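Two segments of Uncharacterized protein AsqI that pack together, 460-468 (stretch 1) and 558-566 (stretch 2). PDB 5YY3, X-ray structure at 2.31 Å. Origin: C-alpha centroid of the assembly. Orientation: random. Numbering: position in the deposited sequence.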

# COMPACT_ATOMS: atom_id res chain seq x y z
N ALA A 460 -5.89 -4.66 17.86
CA ALA A 460 -6.37 -3.55 18.69
C ALA A 460 -7.59 -3.95 19.52
O ALA A 460 -8.18 -5.01 19.30
CB ALA A 460 -6.72 -2.33 17.82
N LYS A 461 -7.92 -3.12 20.50
CA LYS A 461 -9.18 -3.19 21.21
C LYS A 461 -9.90 -1.86 21.00
O LYS A 461 -9.46 -0.84 21.52
CB LYS A 461 -8.98 -3.43 22.71
CG LYS A 461 -10.29 -3.45 23.52
CD LYS A 461 -11.14 -4.67 23.14
CE LYS A 461 -12.42 -4.75 23.95
NZ LYS A 461 -13.07 -6.09 23.83
N LEU A 462 -10.98 -1.87 20.22
CA LEU A 462 -11.71 -0.64 19.93
C LEU A 462 -12.45 -0.16 21.17
O LEU A 462 -12.82 -0.95 22.04
CB LEU A 462 -12.67 -0.84 18.76
CG LEU A 462 -13.48 0.40 18.35
CD1 LEU A 462 -12.56 1.51 17.87
CD2 LEU A 462 -14.52 0.07 17.28
N GLY A 463 -12.66 1.14 21.26
CA GLY A 463 -13.45 1.74 22.31
C GLY A 463 -13.86 3.12 21.85
O GLY A 463 -13.40 3.59 20.79
N HIS A 464 -14.71 3.78 22.61
CA HIS A 464 -15.06 5.14 22.25
C HIS A 464 -15.24 5.99 23.50
O HIS A 464 -15.60 5.48 24.57
CB HIS A 464 -16.33 5.16 21.40
CG HIS A 464 -17.54 4.71 22.15
ND1 HIS A 464 -18.27 5.54 22.97
CD2 HIS A 464 -18.15 3.49 22.22
CE1 HIS A 464 -19.28 4.87 23.50
NE2 HIS A 464 -19.23 3.63 23.06
N GLU A 465 -14.98 7.29 23.37
CA GLU A 465 -15.28 8.22 24.45
C GLU A 465 -16.78 8.20 24.67
O GLU A 465 -17.53 7.98 23.72
CB GLU A 465 -14.80 9.65 24.14
CG GLU A 465 -13.30 9.78 23.94
CD GLU A 465 -12.49 9.27 25.11
OE1 GLU A 465 -13.02 9.23 26.24
OE2 GLU A 465 -11.30 8.90 24.89
N PRO A 466 -17.21 8.43 25.92
CA PRO A 466 -18.63 8.44 26.26
C PRO A 466 -19.42 9.42 25.40
O PRO A 466 -19.00 10.56 25.21
CB PRO A 466 -18.64 8.87 27.73
CG PRO A 466 -17.31 8.41 28.24
CD PRO A 466 -16.36 8.62 27.11
N TYR A 467 -20.54 8.95 24.85
CA TYR A 467 -21.39 9.82 24.04
C TYR A 467 -22.82 9.80 24.55
O TYR A 467 -23.21 9.01 25.40
CB TYR A 467 -21.34 9.42 22.55
CG TYR A 467 -22.07 8.15 22.19
CD1 TYR A 467 -23.44 8.16 21.93
CD2 TYR A 467 -21.40 6.93 22.09
CE1 TYR A 467 -24.13 7.00 21.61
CE2 TYR A 467 -22.08 5.75 21.75
CZ TYR A 467 -23.45 5.80 21.51
OH TYR A 467 -24.15 4.65 21.18
N GLU A 468 -23.61 10.71 24.01
CA GLU A 468 -25.02 10.78 24.31
C GLU A 468 -25.70 11.27 23.06
O GLU A 468 -25.06 11.82 22.18
CB GLU A 468 -25.28 11.73 25.48
CG GLU A 468 -25.20 13.19 25.04
CD GLU A 468 -25.37 14.17 26.17
OE1 GLU A 468 -24.78 13.95 27.27
OE2 GLU A 468 -26.10 15.17 25.95
N PRO A 558 -21.73 -5.10 21.87
CA PRO A 558 -20.72 -4.58 22.82
C PRO A 558 -20.66 -3.03 22.84
O PRO A 558 -20.65 -2.40 21.78
CB PRO A 558 -19.41 -5.18 22.29
CG PRO A 558 -19.82 -6.38 21.49
CD PRO A 558 -21.15 -6.04 20.89
N GLN A 559 -20.63 -2.44 24.04
CA GLN A 559 -20.57 -0.98 24.17
C GLN A 559 -19.35 -0.37 23.45
O GLN A 559 -19.46 0.68 22.81
CB GLN A 559 -20.56 -0.60 25.66
CG GLN A 559 -20.56 0.91 25.93
CD GLN A 559 -21.75 1.61 25.28
OE1 GLN A 559 -22.90 1.34 25.62
NE2 GLN A 559 -21.46 2.49 24.33
N ASN A 560 -18.21 -1.05 23.53
CA ASN A 560 -16.99 -0.58 22.88
C ASN A 560 -17.05 -0.59 21.35
O ASN A 560 -16.22 0.05 20.70
CB ASN A 560 -15.79 -1.41 23.32
CG ASN A 560 -15.86 -2.82 22.80
OD1 ASN A 560 -16.86 -3.51 23.00
ND2 ASN A 560 -14.80 -3.27 22.13
N LEU A 561 -18.03 -1.31 20.78
CA LEU A 561 -18.19 -1.34 19.32
C LEU A 561 -19.41 -0.58 18.85
O LEU A 561 -19.79 -0.69 17.69
CB LEU A 561 -18.29 -2.79 18.81
CG LEU A 561 -17.16 -3.74 19.17
CD1 LEU A 561 -17.37 -5.09 18.50
CD2 LEU A 561 -15.82 -3.13 18.76
N MET A 562 -20.05 0.17 19.75
CA MET A 562 -21.30 0.84 19.41
C MET A 562 -21.09 1.82 18.28
O MET A 562 -21.93 1.97 17.40
CB MET A 562 -21.90 1.54 20.62
CG MET A 562 -22.68 0.60 21.54
SD MET A 562 -24.22 0.06 20.78
CE MET A 562 -25.13 1.61 20.79
N LEU A 563 -19.94 2.49 18.31
CA LEU A 563 -19.61 3.45 17.26
C LEU A 563 -18.73 2.81 16.20
O LEU A 563 -17.75 2.14 16.54
CB LEU A 563 -18.91 4.67 17.86
CG LEU A 563 -19.60 6.01 18.06
CD1 LEU A 563 -21.03 5.86 18.46
CD2 LEU A 563 -18.84 6.82 19.09
N PRO A 564 -19.06 3.01 14.92
CA PRO A 564 -18.07 2.71 13.88
C PRO A 564 -16.78 3.45 14.20
O PRO A 564 -16.85 4.53 14.75
CB PRO A 564 -18.72 3.24 12.61
CG PRO A 564 -20.20 3.08 12.88
CD PRO A 564 -20.36 3.40 14.34
N VAL A 565 -15.63 2.87 13.88
CA VAL A 565 -14.33 3.41 14.28
C VAL A 565 -14.09 4.84 13.72
O VAL A 565 -13.43 5.66 14.37
CB VAL A 565 -13.18 2.45 13.85
CG1 VAL A 565 -13.10 2.30 12.34
CG2 VAL A 565 -11.83 2.88 14.43
N GLY A 566 -14.64 5.15 12.54
CA GLY A 566 -14.48 6.46 11.96
C GLY A 566 -13.15 6.67 11.26
O GLY A 566 -12.41 5.71 11.01

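Stretch 1 runs as a strand from K461 to H464, turns through E465 and P466, and becomes strand again at Y467. Stretch 2 packs against it with a short 3-10 segment, Q559 to L561, followed by loop. The two come closest in backbone at G463 and N560, whose CA atoms lie 4.3 Å apart. Together they bury 569 Å².

The best-formed hydrogen bond across the contact is made by N560. Its ND2 donates to the carbonyl O of L462 at 3.1 Å, with an N-H...O angle of 159°. The strand carbonyl is thus satisfied by a side-chain amide. The same ND2 also has a hydrogen bond elsewhere in the structure. K461 passes close by, with its CE 3.3 Å from N560 ND2, while its NZ is hydrogen-bonded elsewhere.

H464 uses both ring nitrogens. ND1 donates to O of E465 within its own stretch, at 2.7 Å and 166°, a short and nearly straight bond. NE2 reaches across to the backbone O of Q559 at 3.0 Å. That bond is weak, because its angle is only 122°. The Q559 carbonyl is shared, since it also accepts from M562 N at 3.2 Å. A second backbone bond in stretch 2 runs from L561 N to P558 O at 3.0 Å. Both bonds are internal to stretch 2. The side-chain amide of Q559 also lies near the edge of the H464 ring, but it is probably turned over in the model, so its role is left open.

G463 lies against the 3-10 segment, with its CA 3.6 Å from N560 O. N560 O also lies near the plane of the H464 ring, at its edge, 4.2 Å from H464 CD2.

The remaining contacts are largely apolar. L462 points toward stretch 2. Its CD2 lies 3.8 Å from L561 CD2, and its CD1 lies 3.8 Å from V565 CG2. L561 has its CA-to-CB bond directed away, yet the end of its side chain comes back near enough to make this contact.

L563 points toward stretch 1 and touches both H464 and Y467. Its CD2 lies 3.8 Å from H464 CB, and its CD1 lies 3.5 Å from Y467 CE2. Y467 also touches M562, with OH 3.2 Å from M562 CE. That methyl offers the hydroxyl close packing rather than a conventional hydrogen-bond partner.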